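Local coordinates for protein alkyl hydroperoxide reductase E (Mycobacterium tuberculosis, PDB 5C04) that probably reduces hydrogen peroxide and organic hydroperoxides to water and alcohols as a thiol-specific peroxidase, helping to protect the cell against oxidative stress, at residues 32-37 against 143-148; 119-124 against 128-133; 37-40 against 45-48. The protein carries 1 engineered substitution. All blocks are in the same frame, centred on the assembly; numbering follows the deposited sequence.

Contact 1 of 3, residues 32-37 against 143-148; sequences NVLLVF and RLWTDA
L34 and V36, alternate residues of strand 32-37, meet the indole of W145 from helix 143-150. The side chain of W145 carries the contact on the helix side; from the strand only methyls touch it. CD2 of L34 lies 3.8 Å from CE3 of W145, while CD1 of the same leucine comes no nearer than 4.1 Å to the tryptophan CB, close to the helix backbone. Further along the strand V36 straddles the far end of the six-membered ring: its CG1 is 3.9 Å from CH2 of W145, and its CG2 is just as far from CZ3. Both aliphatic chains run at about a right angle to the tryptophan and approach its ring obliquely. With its CG opposite the carbonyl carbon (chi1 -53°), W145 reaches from the helix towards the sheet and puts its benzene half against the strand. The pyrrole side is held by a different kind of bond, since NE1 donates to the carboxylate of E132, and T119 on the adjacent strand touches both W145 and L34. Elsewhere on the helix, A148 rests on V121 and F130. L35 and F37 point to the other face of the sheet, where L68 and Y105 receive them. V36 sits about 8 Å, side chain to side chain, from C46, by similarity the active-site cysteine. A C-terminal helix packed in this way across a central strand belongs to the thioredoxin fold of the peroxiredoxins.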
loop_
_atom_site.group_PDB
_atom_site.type_symbol
_atom_site.label_atom_id
_atom_site.label_comp_id
_atom_site.label_asym_id
_atom_site.label_seq_id
_atom_site.Cartn_x
_atom_site.Cartn_y
_atom_site.Cartn_z
ATOM N N ASN A 32 -14.254 24.165 7.339
ATOM C CA ASN A 32 -13.057 24.252 6.515
ATOM C C ASN A 32 -12.307 22.930 6.645
ATOM O O ASN A 32 -12.257 22.341 7.731
ATOM C CB ASN A 32 -12.169 25.418 6.943
ATOM C CG ASN A 32 -12.926 26.729 6.964
ATOM O OD1 ASN A 32 -13.461 27.143 5.936
ATOM N ND2 ASN A 32 -13.007 27.360 8.132
ATOM N N VAL A 33 -11.724 22.489 5.543
ATOM C CA VAL A 33 -11.063 21.182 5.495
ATOM C C VAL A 33 -9.603 21.335 5.128
ATOM O O VAL A 33 -9.267 21.874 4.067
ATOM C CB VAL A 33 -11.751 20.227 4.508
ATOM C CG1 VAL A 33 -11.111 18.836 4.580
ATOM C CG2 VAL A 33 -13.248 20.103 4.763
ATOM N N LEU A 34 -8.747 20.776 5.986
ATOM C CA LEU A 34 -7.318 20.668 5.741
ATOM C C LEU A 34 -7.081 19.291 5.121
ATOM O O LEU A 34 -7.388 18.266 5.754
ATOM C CB LEU A 34 -6.528 20.760 7.043
ATOM C CG LEU A 34 -5.011 20.660 6.930
ATOM C CD1 LEU A 34 -4.388 21.845 6.218
ATOM C CD2 LEU A 34 -4.396 20.470 8.307
ATOM N N LEU A 35 -6.562 19.306 3.907
ATOM C CA LEU A 35 -6.169 18.061 3.190
ATOM C C LEU A 35 -4.667 17.916 3.248
ATOM O O LEU A 35 -3.935 18.759 2.697
ATOM C CB LEU A 35 -6.584 18.126 1.723
ATOM C CG LEU A 35 -8.076 18.343 1.457
ATOM C CD1 LEU A 35 -8.341 18.396 -0.030
ATOM C CD2 LEU A 35 -8.923 17.274 2.122
ATOM N N VAL A 36 -4.202 16.860 3.935
ATOM C CA VAL A 36 -2.768 16.591 4.083
ATOM C C VAL A 36 -2.415 15.336 3.255
ATOM O O VAL A 36 -2.516 14.190 3.725
ATOM C CB VAL A 36 -2.350 16.424 5.562
ATOM C CG1 VAL A 36 -0.836 16.227 5.664
ATOM C CG2 VAL A 36 -2.823 17.644 6.401
ATOM N N PHE A 37 -2.017 15.575 2.020
ATOM C CA PHE A 37 -1.474 14.476 1.173
ATOM C C PHE A 37 -0.093 14.128 1.677
ATOM O O PHE A 37 0.685 15.015 2.036
ATOM C CB PHE A 37 -1.407 14.898 -0.293
ATOM C CG PHE A 37 -2.755 15.030 -0.952
ATOM C CD1 PHE A 37 -3.466 16.228 -0.909
ATOM C CD2 PHE A 37 -3.304 13.968 -1.654
ATOM C CE1 PHE A 37 -4.700 16.357 -1.542
ATOM C CE2 PHE A 37 -4.532 14.093 -2.298
ATOM C CZ PHE A 37 -5.228 15.277 -2.225
ATOM N N ARG A 143 2.802 25.768 10.726
ATOM C CA ARG A 143 2.311 27.115 11.050
ATOM C C ARG A 143 1.454 27.729 9.935
ATOM O O ARG A 143 0.513 28.470 10.177
ATOM C CB ARG A 143 3.476 28.072 11.336
ATOM C CG ARG A 143 4.459 27.648 12.406
ATOM C CD ARG A 143 5.523 28.741 12.542
ATOM N NE ARG A 143 6.169 29.003 11.247
ATOM C CZ ARG A 143 6.718 30.153 10.858
ATOM N NH1 ARG A 143 6.754 31.216 11.666
ATOM N NH2 ARG A 143 7.253 30.235 9.641
ATOM N N LEU A 144 1.788 27.401 8.692
ATOM C CA LEU A 144 1.057 27.902 7.552
ATOM C C LEU A 144 -0.365 27.322 7.536
ATOM O O LEU A 144 -1.336 27.957 7.124
ATOM C CB LEU A 144 1.814 27.588 6.263
ATOM C CG LEU A 144 3.312 27.974 6.200
ATOM C CD1 LEU A 144 3.929 27.491 4.891
ATOM C CD2 LEU A 144 3.544 29.456 6.378
ATOM N N TRP A 145 -0.481 26.068 7.977
ATOM C CA TRP A 145 -1.762 25.410 8.000
ATOM C C TRP A 145 -2.702 26.005 9.022
ATOM O O TRP A 145 -3.828 26.305 8.720
ATOM C CB TRP A 145 -1.588 23.917 8.357
ATOM C CG TRP A 145 -0.603 23.128 7.520
ATOM C CD1 TRP A 145 0.106 23.536 6.402
ATOM C CD2 TRP A 145 -0.262 21.747 7.716
ATOM N NE1 TRP A 145 0.897 22.503 5.946
ATOM C CE2 TRP A 145 0.664 21.390 6.715
ATOM C CE3 TRP A 145 -0.655 20.788 8.656
ATOM C CZ2 TRP A 145 1.187 20.095 6.612
ATOM C CZ3 TRP A 145 -0.141 19.520 8.548
ATOM C CH2 TRP A 145 0.787 19.197 7.559
ATOM N N THR A 146 -2.214 26.153 10.248
ATOM C CA THR A 146 -3.027 26.782 11.279
ATOM C C THR A 146 -3.381 28.225 10.892
ATOM O O THR A 146 -4.500 28.652 11.106
ATOM C CB THR A 146 -2.343 26.774 12.654
ATOM O OG1 THR A 146 -1.055 27.368 12.567
ATOM C CG2 THR A 146 -2.170 25.372 13.177
ATOM N N ASP A 147 -2.438 28.961 10.308
ATOM C CA ASP A 147 -2.732 30.329 9.871
ATOM C C ASP A 147 -3.839 30.378 8.826
ATOM O O ASP A 147 -4.715 31.226 8.866
ATOM C CB ASP A 147 -1.477 30.981 9.301
ATOM C CG ASP A 147 -1.748 32.358 8.754
ATOM O OD1 ASP A 147 -1.984 33.257 9.587
ATOM O OD2 ASP A 147 -1.805 32.521 7.513
ATOM N N ALA A 148 -3.789 29.449 7.870
ATOM C CA ALA A 148 -4.766 29.391 6.806
ATOM C C ALA A 148 -6.172 29.110 7.342
ATOM O O ALA A 148 -7.151 29.717 6.917
ATOM C CB ALA A 148 -4.356 28.312 5.794
#

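Contact 2 of 3, residues 119-124 against 128-133; sequences TFVVDR and IRFAEM
D123 and R129 form a salt bridge beside the turn: R129 NE donates to D123 OD2 at 2.6 Å, nearly straight and within the guanidinium plane. The oxygen is met from above its carboxylate plane, and the two flat groups are turned 46° apart; NH2 of R129 adds a weak bond to the same oxygen. D123 OD1 is meanwhile occupied by S125 OG and I127 N, which ties the carboxylate into the turn itself. At the other end, T119 OG1 gives its proton to the anti lone pair of E132 OE2, 2.7 Å away. The glutamate reaches it because CG is tucked between backbone N and carbonyl carbon (chi1 70°) and the chain then extends alongside the threonine. R140 NH1 bonds to the threonine oxygen, so this buried pair is joined from outside the hairpin by R140.

The ladder between them starts with the hydrogen-bonded pair T119 and E132: T119 N to E132 O is 2.9 Å and E132 N to T119 O 3.0 Å. At V121 the pattern changes: V121 N donates to F130 O at 3.1 Å, but V121 O accepts from R129 N at 2.8 Å. Two residues thus face one, and the register slips before V122 pairs with I128. Packing fills both faces. F120 lays CD2 3.8 Å from A131 CB, with I128 CG2 at its ring edge, while V121 CB meets F130 CB at 3.9 Å on the face that carries T119, E132 and helix 143-150. This is an antiparallel beta hairpin with a classic bulge, joining strands 114-122 and 128-134 of the central sheet.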
loop_
_atom_site.group_PDB
_atom_site.type_symbol
_atom_site.label_atom_id
_atom_site.label_comp_id
_atom_site.label_asym_id
_atom_site.label_seq_id
_atom_site.Cartn_x
_atom_site.Cartn_y
_atom_site.Cartn_z
ATOM N N THR A 119 -0.641 20.082 0.344
ATOM C CA THR A 119 -1.554 20.469 1.401
ATOM C C THR A 119 -2.518 21.513 0.860
ATOM O O THR A 119 -2.097 22.427 0.156
ATOM C CB THR A 119 -0.841 21.129 2.600
ATOM O OG1 THR A 119 0.446 20.540 2.820
ATOM C CG2 THR A 119 -1.722 21.079 3.855
ATOM N N PHE A 120 -3.776 21.376 1.212
ATOM C CA PHE A 120 -4.803 22.325 0.811
ATOM C C PHE A 120 -5.702 22.633 1.964
ATOM O O PHE A 120 -5.925 21.818 2.850
ATOM C CB PHE A 120 -5.641 21.726 -0.320
ATOM C CG PHE A 120 -4.845 21.373 -1.517
ATOM C CD1 PHE A 120 -4.293 20.105 -1.620
ATOM C CD2 PHE A 120 -4.659 22.266 -2.554
ATOM C CE1 PHE A 120 -3.523 19.767 -2.707
ATOM C CE2 PHE A 120 -3.899 21.937 -3.651
ATOM C CZ PHE A 120 -3.339 20.667 -3.737
ATOM N N VAL A 121 -6.216 23.866 1.983
ATOM C CA VAL A 121 -7.340 24.187 2.831
ATOM C C VAL A 121 -8.504 24.540 1.917
ATOM O O VAL A 121 -8.350 25.359 0.990
ATOM C CB VAL A 121 -7.030 25.336 3.796
ATOM C CG1 VAL A 121 -8.314 25.730 4.524
ATOM C CG2 VAL A 121 -5.921 24.951 4.764
ATOM N N VAL A 122 -9.632 23.875 2.164
ATOM C CA VAL A 122 -10.856 24.035 1.387
ATOM C C VAL A 122 -11.833 24.771 2.270
ATOM O O VAL A 122 -12.097 24.363 3.408
ATOM C CB VAL A 122 -11.467 22.666 0.973
ATOM C CG1 VAL A 122 -12.691 22.860 0.095
ATOM C CG2 VAL A 122 -10.443 21.814 0.246
ATOM N N ASP A 123 -12.387 25.876 1.772
ATOM C CA ASP A 123 -13.290 26.631 2.623
ATOM C C ASP A 123 -14.684 26.006 2.620
ATOM O O ASP A 123 -14.918 24.981 1.971
ATOM C CB ASP A 123 -13.287 28.135 2.276
ATOM C CG ASP A 123 -13.990 28.468 0.975
ATOM O OD1 ASP A 123 -14.713 27.631 0.391
ATOM O OD2 ASP A 123 -13.839 29.638 0.550
ATOM N N ARG A 124 -15.624 26.635 3.317
ATOM C CA ARG A 124 -16.955 26.057 3.498
ATOM C C ARG A 124 -17.788 26.044 2.213
ATOM O O ARG A 124 -18.821 25.388 2.150
ATOM C CB ARG A 124 -17.707 26.797 4.604
ATOM C CG ARG A 124 -17.169 26.533 6.001
ATOM C CD ARG A 124 -18.032 27.218 7.046
ATOM N NE ARG A 124 -17.860 28.669 7.032
ATOM C CZ ARG A 124 -17.033 29.343 7.828
ATOM N NH1 ARG A 124 -16.957 30.665 7.738
ATOM N NH2 ARG A 124 -16.278 28.707 8.715
ATOM N N ILE A 128 -10.473 26.268 -2.846
ATOM C CA ILE A 128 -9.108 26.161 -2.298
ATOM C C ILE A 128 -8.637 27.561 -1.892
ATOM O O ILE A 128 -8.648 28.493 -2.709
ATOM C CB ILE A 128 -8.122 25.525 -3.318
ATOM C CG1 ILE A 128 -8.516 24.071 -3.574
ATOM C CG2 ILE A 128 -6.683 25.610 -2.835
ATOM C CD1 ILE A 128 -7.822 23.434 -4.760
ATOM N N ARG A 129 -8.295 27.706 -0.618
ATOM C CA ARG A 129 -7.845 28.987 -0.058
ATOM C C ARG A 129 -6.379 28.981 0.358
ATOM O O ARG A 129 -5.805 30.039 0.660
ATOM C CB ARG A 129 -8.731 29.356 1.133
ATOM C CG ARG A 129 -10.198 29.563 0.766
ATOM C CD ARG A 129 -10.407 30.735 -0.188
ATOM N NE ARG A 129 -11.807 30.867 -0.608
ATOM C CZ ARG A 129 -12.236 31.716 -1.543
ATOM N NH1 ARG A 129 -11.380 32.529 -2.160
ATOM N NH2 ARG A 129 -13.532 31.763 -1.861
ATOM N N PHE A 130 -5.782 27.781 0.410
ATOM C CA PHE A 130 -4.378 27.607 0.692
ATOM C C PHE A 130 -3.943 26.392 -0.127
ATOM O O PHE A 130 -4.711 25.423 -0.239
ATOM C CB PHE A 130 -4.157 27.346 2.191
ATOM C CG PHE A 130 -2.752 26.969 2.537
ATOM C CD1 PHE A 130 -1.758 27.919 2.700
ATOM C CD2 PHE A 130 -2.397 25.630 2.685
ATOM C CE1 PHE A 130 -0.455 27.556 3.028
ATOM C CE2 PHE A 130 -1.111 25.273 2.982
ATOM C CZ PHE A 130 -0.123 26.204 3.133
ATOM N N ALA A 131 -2.735 26.461 -0.683
ATOM C CA ALA A 131 -2.210 25.372 -1.520
ATOM C C ALA A 131 -0.702 25.351 -1.507
ATOM O O ALA A 131 -0.054 26.365 -1.772
ATOM C CB ALA A 131 -2.728 25.491 -2.948
ATOM N N GLU A 132 -0.119 24.186 -1.206
ATOM C CA GLU A 132 1.316 24.041 -1.310
ATOM C C GLU A 132 1.636 22.626 -1.753
ATOM O O GLU A 132 0.797 21.712 -1.598
ATOM C CB GLU A 132 2.003 24.311 0.019
ATOM C CG GLU A 132 1.748 23.227 1.061
ATOM C CD GLU A 132 2.372 23.448 2.415
ATOM O OE1 GLU A 132 3.188 24.398 2.591
ATOM O OE2 GLU A 132 2.041 22.646 3.335
ATOM N N MET A 133 2.842 22.448 -2.276
ATOM C CA MET A 133 3.352 21.100 -2.549
ATOM C C MET A 133 4.845 21.035 -2.377
ATOM O O MET A 133 5.592 21.682 -3.117
ATOM C CB MET A 133 2.995 20.626 -3.956
ATOM C CG MET A 133 3.193 19.125 -4.150
ATOM S SD MET A 133 3.205 18.580 -5.872
ATOM C CE MET A 133 4.774 19.203 -6.462
#

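Contact 3 of 3, residues 37-40 against 45-48; sequences FHPL and ICQG. Engineered in segment 37-40: H38 (natural residue Phe).
The peroxiredoxin active-site signature, Pro-x-x-x-Thr-x-x-Cys, is represented here by P39, T43 and C46, and the contact folds its loop back over the first turn of helix 44-55. C46, probably the active-site cysteine, as in related peroxiredoxins, is the helix residue that does the touching. Its SG stands opposite the carbonyl carbon (chi1 -68°), which swings the sulfur out of the helix towards the loop. There it accepts a hydrogen bond from the backbone N of L40 at 3.4 Å, with the N-H pointing almost straight at it (177°). P39 borders the sulfur with its ring, CD lying 3.7 Å from SG and CB 3.8 Å. The imidazole of H38, an engineered residue in place of the natural phenylalanine, presents its edge: SG is in the ring plane, 4.5 Å from the ring centroid, and ND1 is the ring atom nearest to it. R117 from strand 114-122 packs against both P39 and C46, and R140 touches H38. The loop is held by further polar ties, H38 O to S71 OG and L40 O to T43 OG1, and L40 packs on P74 of the second subunit, so the site lies near the dimer contact. Beside the sulfur, the methylene carbon CB of C46 comes within 3.4 Å of L40 O.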
loop_
_atom_site.group_PDB
_atom_site.type_symbol
_atom_site.label_atom_id
_atom_site.label_comp_id
_atom_site.label_asym_id
_atom_site.label_seq_id
_atom_site.Cartn_x
_atom_site.Cartn_y
_atom_site.Cartn_z
ATOM N N PHE A 37 -2.017 15.575 2.020
ATOM C CA PHE A 37 -1.474 14.476 1.173
ATOM C C PHE A 37 -0.093 14.128 1.677
ATOM O O PHE A 37 0.685 15.015 2.036
ATOM C CB PHE A 37 -1.407 14.898 -0.293
ATOM C CG PHE A 37 -2.755 15.030 -0.952
ATOM C CD1 PHE A 37 -3.466 16.228 -0.909
ATOM C CD2 PHE A 37 -3.304 13.968 -1.654
ATOM C CE1 PHE A 37 -4.700 16.357 -1.542
ATOM C CE2 PHE A 37 -4.532 14.093 -2.298
ATOM C CZ PHE A 37 -5.228 15.277 -2.225
ATOM N N HIS A 38 0.254 12.838 1.674
ATOM C CA HIS A 38 1.603 12.459 2.075
ATOM C C HIS A 38 2.008 11.147 1.417
ATOM O O HIS A 38 1.136 10.358 1.038
ATOM C CB HIS A 38 1.755 12.404 3.589
ATOM C CG HIS A 38 0.998 11.303 4.214
ATOM N ND1 HIS A 38 1.597 10.096 4.514
ATOM C CD2 HIS A 38 -0.318 11.162 4.508
ATOM C CE1 HIS A 38 0.690 9.282 5.011
ATOM N NE2 HIS A 38 -0.470 9.894 5.025
ATOM N N PRO A 39 3.323 10.933 1.259
ATOM C CA PRO A 39 3.823 9.732 0.607
ATOM C C PRO A 39 3.387 8.353 1.137
ATOM O O PRO A 39 2.710 7.613 0.415
ATOM C CB PRO A 39 5.342 9.908 0.712
ATOM C CG PRO A 39 5.542 11.364 0.599
ATOM C CD PRO A 39 4.344 11.991 1.291
ATOM N N LEU A 40 3.776 7.975 2.354
ATOM C CA LEU A 40 3.636 6.588 2.763
ATOM C C LEU A 40 3.598 6.396 4.262
ATOM O O LEU A 40 4.476 6.880 4.995
ATOM C CB LEU A 40 4.805 5.744 2.248
ATOM C CG LEU A 40 4.874 5.368 0.752
ATOM C CD1 LEU A 40 6.184 4.627 0.466
ATOM C CD2 LEU A 40 3.656 4.559 0.340
ATOM N N ILE A 45 9.646 10.713 7.604
ATOM C CA ILE A 45 9.156 12.076 7.499
ATOM C C ILE A 45 7.621 12.118 7.651
ATOM O O ILE A 45 7.091 12.951 8.390
ATOM C CB ILE A 45 9.623 12.805 6.232
ATOM C CG1 ILE A 45 11.157 12.926 6.251
ATOM C CG2 ILE A 45 8.960 14.165 6.124
ATOM C CD1 ILE A 45 11.694 13.477 4.950
ATOM N N CYS A 46 6.905 11.214 6.995
ATOM C CA CYS A 46 5.442 11.147 7.148
ATOM C C CYS A 46 5.065 10.939 8.611
ATOM O O CYS A 46 4.122 11.549 9.084
ATOM C CB CYS A 46 4.855 10.028 6.290
ATOM S SG CYS A 46 4.982 10.345 4.503
ATOM N N GLN A 47 5.779 10.067 9.317
ATOM C CA GLN A 47 5.537 9.843 10.744
ATOM C C GLN A 47 5.707 11.146 11.521
ATOM O O GLN A 47 4.856 11.496 12.354
ATOM C CB GLN A 47 6.483 8.767 11.309
ATOM C CG GLN A 47 6.110 8.392 12.753
ATOM C CD GLN A 47 4.992 7.397 12.789
ATOM O OE1 GLN A 47 5.091 6.321 12.189
ATOM N NE2 GLN A 47 3.881 7.751 13.436
ATOM N N GLY A 48 6.754 11.879 11.248
ATOM C CA GLY A 48 6.991 13.127 11.951
ATOM C C GLY A 48 5.875 14.111 11.703
ATOM O O GLY A 48 5.444 14.823 12.624
#

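From the N terminus the chain runs up strand 32-37, and F37 ends the segment of contact 1 and begins that of contact 3. Contact 3 closes first, a short loop leading into helix 44-55. Much later strands 114-122 and 128-134 turn back in the tight hairpin of contact 2, and helix 143-150 then returns to the opening strand to complete contact 1, whose long loop encloses contact 2. Strand 114-122 of the hairpin lies next to strand 32-37 in the sheet: L35 N lies 2.8 Å from F120 O, a probable hydrogen bond. Contacts 2 and 3 follow in series, yet F120 CD1 touches F37 CE1 at 3.8 Å, linking the hairpin to the strand that leads into the active-site loop.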